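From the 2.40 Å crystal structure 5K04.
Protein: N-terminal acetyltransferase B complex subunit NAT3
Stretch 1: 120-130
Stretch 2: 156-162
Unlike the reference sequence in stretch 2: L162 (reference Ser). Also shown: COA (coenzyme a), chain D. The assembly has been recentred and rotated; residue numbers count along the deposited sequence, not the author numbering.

Stretch 1, residues 120-130: GRILYEKLGYS
Stretch 2, residues 156-162: AFDMRKL

Stretch 1 enters as the last turns of a helix that begins earlier in the chain, with phi/psi mostly near -65/-40 from G120 to E125 and L123 at -50/-55, whereas stretch 2 is extended throughout as a β-strand. The helix and strand axes run nearly parallel, 10° apart in N-to-C direction, and approach to 9.7 Å. The helix closes in a Schellman motif: G128 adopts phi/psi 100/-2, G128 N donates to E125 O (3.0 Å) and Y129 N to Y124 O (2.9 Å). A side chain at G128 would be jammed against the preceding carbonyl, so this turn calls for glycine.

The turn redirects the chain so that Y129 (-78/151) and S130 (-135/149) extend antiparallel to the strand. S130 pairs with R160, CA to CA 5.5 Å, through two nearly linear hydrogen bonds, S130 N to R160 O and R160 N to S130 O, both 2.9 Å. CA-H...O contacts flank the pair, Y129 CA to R160 O at 3.2 Å and M159 CA to S130 O at 3.3 Å. The side chains of S130 (chi1 47°, p) and R160 (chi1 m, chi2 and chi3 t) lie on the same sheet face; R160 NE also forms a salt bridge with D158 OD2 (3.5 Å).

M159 and K161 point toward stretch 1. M159 (m, t, p), the most covered residue, extends its methyl group to the helix: M159 CE lies 3.6 Å from R121 O, 4.0 Å from Y124 CB and 3.9 Å from E125 CG. M159 CB meets Y129 CB at 4.2 Å, so the side chain spans from Y129 to the helix. M159 SD sits obliquely to the Y124 ring, 5.5 Å from its centroid.

K161 is extended, all four chi angles t, and uses both its aliphatic and charged parts. K161 CB lies over one face of the Y129 ring (chi1 -67°, chi2 76°), 3.6 Å from the centroid and 11° off the normal, a CH-π contact. The chain continues to the helix end, where K161 NZ donates to L127 O (2.9 Å).

At the other end of the contact, R121 (chi1 to chi3 t) reaches F157 (chi1 -71°, chi2 -47°), with R121 NH1 3.7 Å from F157 CE2 in an oblique approach. R121 NE is held by E125 OE2 in a hydrogen-bonded salt bridge of 3.0 Å, one helical turn on.

Coenzyme A contacts the same helix: K126 NZ donates to its O8A at 2.7 Å, and G120 CA lies 3.8 Å from its S1P, where a CB would clash.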

ATOM      1  N   GLY B 120       4.856 -28.609   7.866  1.00 51.10           N
ATOM      2  CA  GLY B 120       6.016 -27.950   7.297  1.00 52.78           C
ATOM      3  C   GLY B 120       7.230 -28.850   7.300  1.00 51.68           C
ATOM      4  O   GLY B 120       8.033 -28.827   6.365  1.00 52.08           O
ATOM      5  N   ARG B 121       7.364 -29.673   8.340  1.00 50.49           N
ATOM      6  CA  ARG B 121       8.521 -30.556   8.448  1.00 49.34           C
ATOM      7  C   ARG B 121       8.541 -31.551   7.302  1.00 47.87           C
ATOM      8  O   ARG B 121       9.571 -31.754   6.651  1.00 41.06           O
ATOM      9  CB  ARG B 121       8.483 -31.266   9.798  1.00 47.95           C
ATOM     10  CG  ARG B 121       9.491 -32.369   9.985  1.00 57.15           C
ATOM     11  CD  ARG B 121       9.286 -33.041  11.340  1.00 62.72           C
ATOM     12  NE  ARG B 121      10.292 -34.067  11.585  1.00 84.60           N
ATOM     13  CZ  ARG B 121      10.433 -34.719  12.734  1.00 98.41           C
ATOM     14  NH1 ARG B 121       9.620 -34.454  13.749  1.00105.18           N
ATOM     15  NH2 ARG B 121      11.384 -35.636  12.869  1.00100.70           N
ATOM     16  N   ILE B 122       7.382 -32.142   7.015  1.00 52.14           N
ATOM     17  CA  ILE B 122       7.263 -33.126   5.943  1.00 52.20           C
ATOM     18  C   ILE B 122       7.549 -32.482   4.593  1.00 47.00           C
ATOM     19  O   ILE B 122       8.244 -33.055   3.742  1.00 45.10           O
ATOM     20  CB  ILE B 122       5.861 -33.771   6.001  1.00 47.03           C
ATOM     21  CG1 ILE B 122       5.762 -34.692   7.230  1.00 50.89           C
ATOM     22  CG2 ILE B 122       5.526 -34.518   4.694  1.00 41.55           C
ATOM     23  CD1 ILE B 122       4.357 -35.190   7.546  1.00 47.47           C
ATOM     24  N   LEU B 123       6.995 -31.290   4.373  1.00 45.23           N
ATOM     25  CA  LEU B 123       7.294 -30.508   3.183  1.00 46.34           C
ATOM     26  C   LEU B 123       8.797 -30.400   2.971  1.00 47.54           C
ATOM     27  O   LEU B 123       9.318 -30.754   1.907  1.00 42.98           O
ATOM     28  CB  LEU B 123       6.642 -29.126   3.311  1.00 41.40           C
ATOM     29  CG  LEU B 123       6.958 -27.969   2.361  1.00 54.99           C
ATOM     30  CD1 LEU B 123       7.044 -28.426   0.949  1.00 69.84           C
ATOM     31  CD2 LEU B 123       5.867 -26.930   2.439  1.00 55.83           C
ATOM     32  N   TYR B 124       9.513 -29.919   3.987  1.00 48.99           N
ATOM     33  CA  TYR B 124      10.957 -29.781   3.864  1.00 45.57           C
ATOM     34  C   TYR B 124      11.664 -31.136   3.844  1.00 48.37           C
ATOM     35  O   TYR B 124      12.695 -31.283   3.173  1.00 36.27           O
ATOM     36  CB  TYR B 124      11.484 -28.901   4.990  1.00 49.48           C
ATOM     37  CG  TYR B 124      11.017 -27.462   4.882  1.00 48.82           C
ATOM     38  CD1 TYR B 124      11.393 -26.667   3.803  1.00 44.06           C
ATOM     39  CD2 TYR B 124      10.216 -26.896   5.863  1.00 52.12           C
ATOM     40  CE1 TYR B 124      10.978 -25.346   3.713  1.00 54.30           C
ATOM     41  CE2 TYR B 124       9.788 -25.580   5.775  1.00 53.69           C
ATOM     42  CZ  TYR B 124      10.173 -24.810   4.700  1.00 56.07           C
ATOM     43  OH  TYR B 124       9.757 -23.504   4.614  1.00 59.46           O
ATOM     44  N   GLU B 125      11.131 -32.135   4.558  1.00 40.69           N
ATOM     45  CA  GLU B 125      11.708 -33.465   4.470  1.00 43.83           C
ATOM     46  C   GLU B 125      11.630 -34.000   3.047  1.00 52.65           C
ATOM     47  O   GLU B 125      12.578 -34.630   2.562  1.00 48.04           O
ATOM     48  CB  GLU B 125      11.017 -34.406   5.456  1.00 45.26           C
ATOM     49  CG  GLU B 125      11.520 -34.189   6.869  1.00 49.14           C
ATOM     50  CD  GLU B 125      10.843 -35.055   7.895  1.00 49.48           C
ATOM     51  OE1 GLU B 125       9.808 -35.673   7.567  1.00 41.14           O
ATOM     52  OE2 GLU B 125      11.359 -35.111   9.038  1.00 46.50           O
ATOM     53  N   LYS B 126      10.511 -33.752   2.358  1.00 53.30           N
ATOM     54  CA  LYS B 126      10.390 -34.198   0.980  1.00 50.91           C
ATOM     55  C   LYS B 126      11.394 -33.494   0.075  1.00 53.26           C
ATOM     56  O   LYS B 126      11.751 -34.030  -0.979  1.00 40.46           O
ATOM     57  CB  LYS B 126       8.960 -33.975   0.494  1.00 57.72           C
ATOM     58  CG  LYS B 126       7.992 -35.040   0.990  1.00 56.25           C
ATOM     59  CD  LYS B 126       6.577 -34.786   0.522  1.00 58.86           C
ATOM     60  CE  LYS B 126       5.603 -35.746   1.190  1.00 62.17           C
ATOM     61  NZ  LYS B 126       4.201 -35.562   0.701  1.00 69.95           N
ATOM     62  N   LEU B 127      11.871 -32.320   0.476  1.00 49.01           N
ATOM     63  CA  LEU B 127      12.868 -31.563  -0.272  1.00 53.07           C
ATOM     64  C   LEU B 127      14.303 -31.947   0.071  1.00 48.91           C
ATOM     65  O   LEU B 127      15.231 -31.361  -0.494  1.00 41.17           O
ATOM     66  CB  LEU B 127      12.679 -30.071  -0.021  1.00 48.66           C
ATOM     67  CG  LEU B 127      11.369 -29.491  -0.556  1.00 52.45           C
ATOM     68  CD1 LEU B 127      11.296 -27.992  -0.289  1.00 39.85           C
ATOM     69  CD2 LEU B 127      11.223 -29.782  -2.049  1.00 51.97           C
ATOM     70  N   GLY B 128      14.510 -32.904   0.978  1.00 47.42           N
ATOM     71  CA  GLY B 128      15.838 -33.315   1.387  1.00 46.43           C
ATOM     72  C   GLY B 128      16.327 -32.741   2.704  1.00 46.70           C
ATOM     73  O   GLY B 128      17.449 -33.068   3.117  1.00 34.73           O
ATOM     74  N   TYR B 129      15.543 -31.890   3.372  1.00 48.60           N
ATOM     75  CA  TYR B 129      15.955 -31.358   4.661  1.00 48.09           C
ATOM     76  C   TYR B 129      15.739 -32.410   5.738  1.00 44.92           C
ATOM     77  O   TYR B 129      14.850 -33.256   5.628  1.00 35.24           O
ATOM     78  CB  TYR B 129      15.169 -30.093   5.014  1.00 44.61           C
ATOM     79  CG  TYR B 129      15.470 -28.913   4.120  1.00 45.87           C
ATOM     80  CD1 TYR B 129      14.947 -28.847   2.837  1.00 46.26           C
ATOM     81  CD2 TYR B 129      16.273 -27.861   4.563  1.00 46.18           C
ATOM     82  CE1 TYR B 129      15.221 -27.777   2.008  1.00 45.90           C
ATOM     83  CE2 TYR B 129      16.551 -26.778   3.743  1.00 41.79           C
ATOM     84  CZ  TYR B 129      16.017 -26.744   2.463  1.00 38.16           C
ATOM     85  OH  TYR B 129      16.288 -25.706   1.612  1.00 29.70           O
ATOM     86  N   SER B 130      16.558 -32.345   6.792  1.00 50.67           N
ATOM     87  CA  SER B 130      16.377 -33.200   7.962  1.00 51.32           C
ATOM     88  C   SER B 130      16.514 -32.370   9.233  1.00 47.37           C
ATOM     89  O   SER B 130      17.232 -31.367   9.269  1.00 34.86           O
ATOM     90  CB  SER B 130      17.378 -34.389   7.988  1.00 40.78           C
ATOM     91  OG  SER B 130      18.698 -33.963   7.710  1.00 36.19           O
ATOM     92  N   ALA B 156      11.161 -24.747  18.109  1.00 57.19           N
ATOM     93  CA  ALA B 156      11.274 -24.991  16.684  1.00 54.65           C
ATOM     94  C   ALA B 156      12.300 -26.081  16.408  1.00 48.26           C
ATOM     95  O   ALA B 156      13.153 -26.406  17.242  1.00 36.82           O
ATOM     96  CB  ALA B 156      11.653 -23.721  15.925  1.00 50.91           C
ATOM     97  N   PHE B 157      12.180 -26.658  15.219  1.00 52.71           N
ATOM     98  CA  PHE B 157      13.209 -27.510  14.652  1.00 50.66           C
ATOM     99  C   PHE B 157      14.006 -26.686  13.648  1.00 47.22           C
ATOM    100  O   PHE B 157      13.433 -26.139  12.700  1.00 36.64           O
ATOM    101  CB  PHE B 157      12.597 -28.732  13.970  1.00 46.04           C
ATOM    102  CG  PHE B 157      12.025 -29.738  14.914  1.00 50.35           C
ATOM    103  CD1 PHE B 157      12.739 -30.145  16.024  1.00 44.49           C
ATOM    104  CD2 PHE B 157      10.769 -30.292  14.684  1.00 52.98           C
ATOM    105  CE1 PHE B 157      12.217 -31.088  16.898  1.00 46.85           C
ATOM    106  CE2 PHE B 157      10.240 -31.238  15.562  1.00 52.63           C
ATOM    107  CZ  PHE B 157      10.965 -31.637  16.668  1.00 44.34           C
ATOM    108  N   ASP B 158      15.312 -26.573  13.875  1.00 53.15           N
ATOM    109  CA  ASP B 158      16.219 -26.196  12.804  1.00 44.98           C
ATOM    110  C   ASP B 158      16.411 -27.400  11.902  1.00 44.64           C
ATOM    111  O   ASP B 158      16.852 -28.460  12.362  1.00 30.56           O
ATOM    112  CB  ASP B 158      17.564 -25.733  13.352  1.00 48.68           C
ATOM    113  CG  ASP B 158      18.517 -25.279  12.255  1.00 47.71           C
ATOM    114  OD1 ASP B 158      18.309 -24.168  11.726  1.00 48.35           O
ATOM    115  OD2 ASP B 158      19.459 -26.027  11.916  1.00 42.38           O
ATOM    116  N   MET B 159      16.054 -27.242  10.629  1.00 54.92           N
ATOM    117  CA  MET B 159      16.182 -28.276   9.616  1.00 46.94           C
ATOM    118  C   MET B 159      17.247 -27.845   8.620  1.00 46.87           C
ATOM    119  O   MET B 159      17.313 -26.674   8.235  1.00 29.80           O
ATOM    120  CB  MET B 159      14.846 -28.518   8.896  1.00 45.91           C
ATOM    121  CG  MET B 159      13.695 -28.900   9.837  1.00 41.02           C
ATOM    122  SD  MET B 159      12.158 -29.237   9.026  1.00 27.55           S
ATOM    123  CE  MET B 159      12.613 -30.765   8.299  1.00 32.54           C
ATOM    124  N   ARG B 160      18.078 -28.794   8.202  1.00 49.10           N
ATOM    125  CA  ARG B 160      19.181 -28.499   7.308  1.00 46.79           C
ATOM    126  C   ARG B 160      19.158 -29.402   6.085  1.00 45.18           C
ATOM    127  O   ARG B 160      18.720 -30.555   6.145  1.00 31.03           O
ATOM    128  CB  ARG B 160      20.509 -28.664   8.014  1.00 45.05           C
ATOM    129  CG  ARG B 160      20.787 -27.633   9.049  1.00 47.86           C
ATOM    130  CD  ARG B 160      22.119 -27.952   9.676  1.00 53.48           C
ATOM    131  NE  ARG B 160      22.572 -26.902  10.576  1.00 54.28           N
ATOM    132  CZ  ARG B 160      23.834 -26.781  10.979  1.00 56.75           C
ATOM    133  NH1 ARG B 160      24.749 -27.639  10.552  1.00 60.33           N
ATOM    134  NH2 ARG B 160      24.176 -25.803  11.801  1.00 60.20           N
ATOM    135  N   LYS B 161      19.633 -28.845   4.966  1.00 47.67           N
ATOM    136  CA  LYS B 161      19.918 -29.598   3.748  1.00 45.15           C
ATOM    137  C   LYS B 161      21.333 -29.269   3.294  1.00 45.27           C
ATOM    138  O   LYS B 161      21.605 -28.144   2.859  1.00 35.04           O
ATOM    139  CB  LYS B 161      18.925 -29.278   2.636  1.00 45.25           C
ATOM    140  CG  LYS B 161      19.285 -29.958   1.319  1.00 46.37           C
ATOM    141  CD  LYS B 161      18.115 -29.868   0.348  1.00 51.17           C
ATOM    142  CE  LYS B 161      18.390 -30.580  -0.976  1.00 47.90           C
ATOM    143  NZ  LYS B 161      17.359 -30.181  -1.987  1.00 46.66           N
ATOM    144  N   LEU B 162      22.230 -30.247   3.397  1.00 53.47           N
ATOM    145  CA  LEU B 162      23.583 -30.073   2.889  1.00 53.31           C
ATOM    146  C   LEU B 162      23.559 -29.855   1.388  1.00 48.67           C
ATOM    147  O   LEU B 162      22.794 -30.490   0.659  1.00 41.63           O
ATOM    148  CB  LEU B 162      24.446 -31.288   3.217  1.00 53.74           C
ATOM    149  CG  LEU B 162      25.210 -31.209   4.521  1.00 54.85           C
ATOM    150  CD1 LEU B 162      25.460 -32.606   5.021  1.00 63.25           C
ATOM    151  CD2 LEU B 162      26.529 -30.488   4.283  1.00 48.23           C
TER
HETATM  152  N1A COA D 202      -2.276 -30.281   4.102  1.00 77.18           N
HETATM  153  C2A COA D 202      -1.651 -31.638   4.198  1.00 82.88           C
HETATM  154  N3A COA D 202      -0.280 -31.607   3.540  1.00 91.95           N
HETATM  155  C4A COA D 202       0.343 -30.477   2.817  1.00 83.89           C
HETATM  156  C5A COA D 202      -0.432 -29.073   2.654  1.00 83.93           C
HETATM  157  C6A COA D 202      -1.814 -29.006   3.417  1.00 79.97           C
HETATM  158  N6A COA D 202      -2.610 -27.828   3.515  1.00 84.72           N
HETATM  159  N7A COA D 202       0.479 -27.993   2.009  1.00 88.51           N
HETATM  160  C8A COA D 202       1.925 -28.538   1.722  1.00 83.02           C
HETATM  161  N9A COA D 202       1.696 -30.047   2.316  1.00 72.76           N
HETATM  162  C1B COA D 202       3.028 -30.972   2.437  1.00 66.11           C
HETATM  163  C2B COA D 202       2.882 -32.448   1.950  1.00 63.07           C
HETATM  164  O2B COA D 202       2.937 -33.630   2.752  1.00 59.37           O
HETATM  165  C3B COA D 202       3.451 -32.136   0.585  1.00 55.30           C
HETATM  166  O3B COA D 202       3.607 -32.922  -0.601  1.00 40.88           O
HETATM  167  P3B COA D 202       2.753 -33.623  -1.805  1.00 29.07           P
HETATM  168  O7A COA D 202       3.176 -32.920  -3.083  1.00 36.21           O
HETATM  169  O8A COA D 202       3.252 -35.073  -1.815  1.00 40.27           O
HETATM  170  O9A COA D 202       1.294 -33.431  -1.462  1.00 25.88           O
HETATM  171  C4B COA D 202       4.322 -30.780   0.772  1.00 46.32           C
HETATM  172  O4B COA D 202       4.203 -30.146   2.110  1.00 55.68           O
HETATM  173  C5B COA D 202       4.708 -29.924  -0.495  1.00 46.73           C
HETATM  174  O5B COA D 202       3.768 -29.121  -1.215  1.00 28.45           O
HETATM  175  P1A COA D 202       3.652 -27.841  -2.194  1.00  8.41           P
HETATM  176  O1A COA D 202       5.030 -27.480  -2.607  1.00 14.90           O
HETATM  177  O2A COA D 202       2.712 -28.183  -3.311  1.00 22.31           O
HETATM  178  O3A COA D 202       3.015 -26.738  -1.284  1.00 15.92           O
HETATM  179  P2A COA D 202       2.205 -25.347  -1.371  1.00 11.63           P
HETATM  180  O4A COA D 202       0.745 -25.682  -1.284  1.00 24.89           O
HETATM  181  O5A COA D 202       2.667 -24.589  -2.516  1.00 15.74           O
HETATM  182  O6A COA D 202       2.633 -24.682   0.028  1.00 16.65           O
HETATM  183  CBP COA D 202       2.748 -23.851   2.553  1.00 47.53           C
HETATM  184  CCP COA D 202       2.899 -25.050   1.389  1.00 30.50           C
HETATM  185  CDP COA D 202       2.985 -24.488   4.091  1.00 39.07           C
HETATM  186  CEP COA D 202       3.843 -22.599   2.230  1.00 39.86           C
HETATM  187  CAP COA D 202       1.136 -23.210   2.444  1.00 44.20           C
HETATM  188  OAP COA D 202       0.095 -24.131   2.218  1.00 30.73           O
HETATM  189  C9P COA D 202       0.964 -21.767   3.142  1.00 50.73           C
HETATM  190  O9P COA D 202       0.519 -21.596   4.415  1.00 50.86           O
HETATM  191  N8P COA D 202       1.858 -20.665   2.593  1.00 47.18           N
HETATM  192  C7P COA D 202       2.576 -19.616   3.524  1.00 57.70           C
HETATM  193  C6P COA D 202       2.399 -19.783   5.078  1.00 64.99           C
HETATM  194  C5P COA D 202       3.090 -20.971   5.975  1.00 62.58           C
HETATM  195  O5P COA D 202       2.393 -21.820   6.739  1.00 67.23           O
HETATM  196  N4P COA D 202       4.549 -21.132   5.806  1.00 75.74           N
HETATM  197  C3P COA D 202       5.666 -21.904   5.306  1.00 68.80           C
HETATM  198  C2P COA D 202       6.018 -23.377   5.427  1.00 49.12           C
HETATM  199  S1P COA D 202       6.518 -24.154   6.934  1.00 21.15           S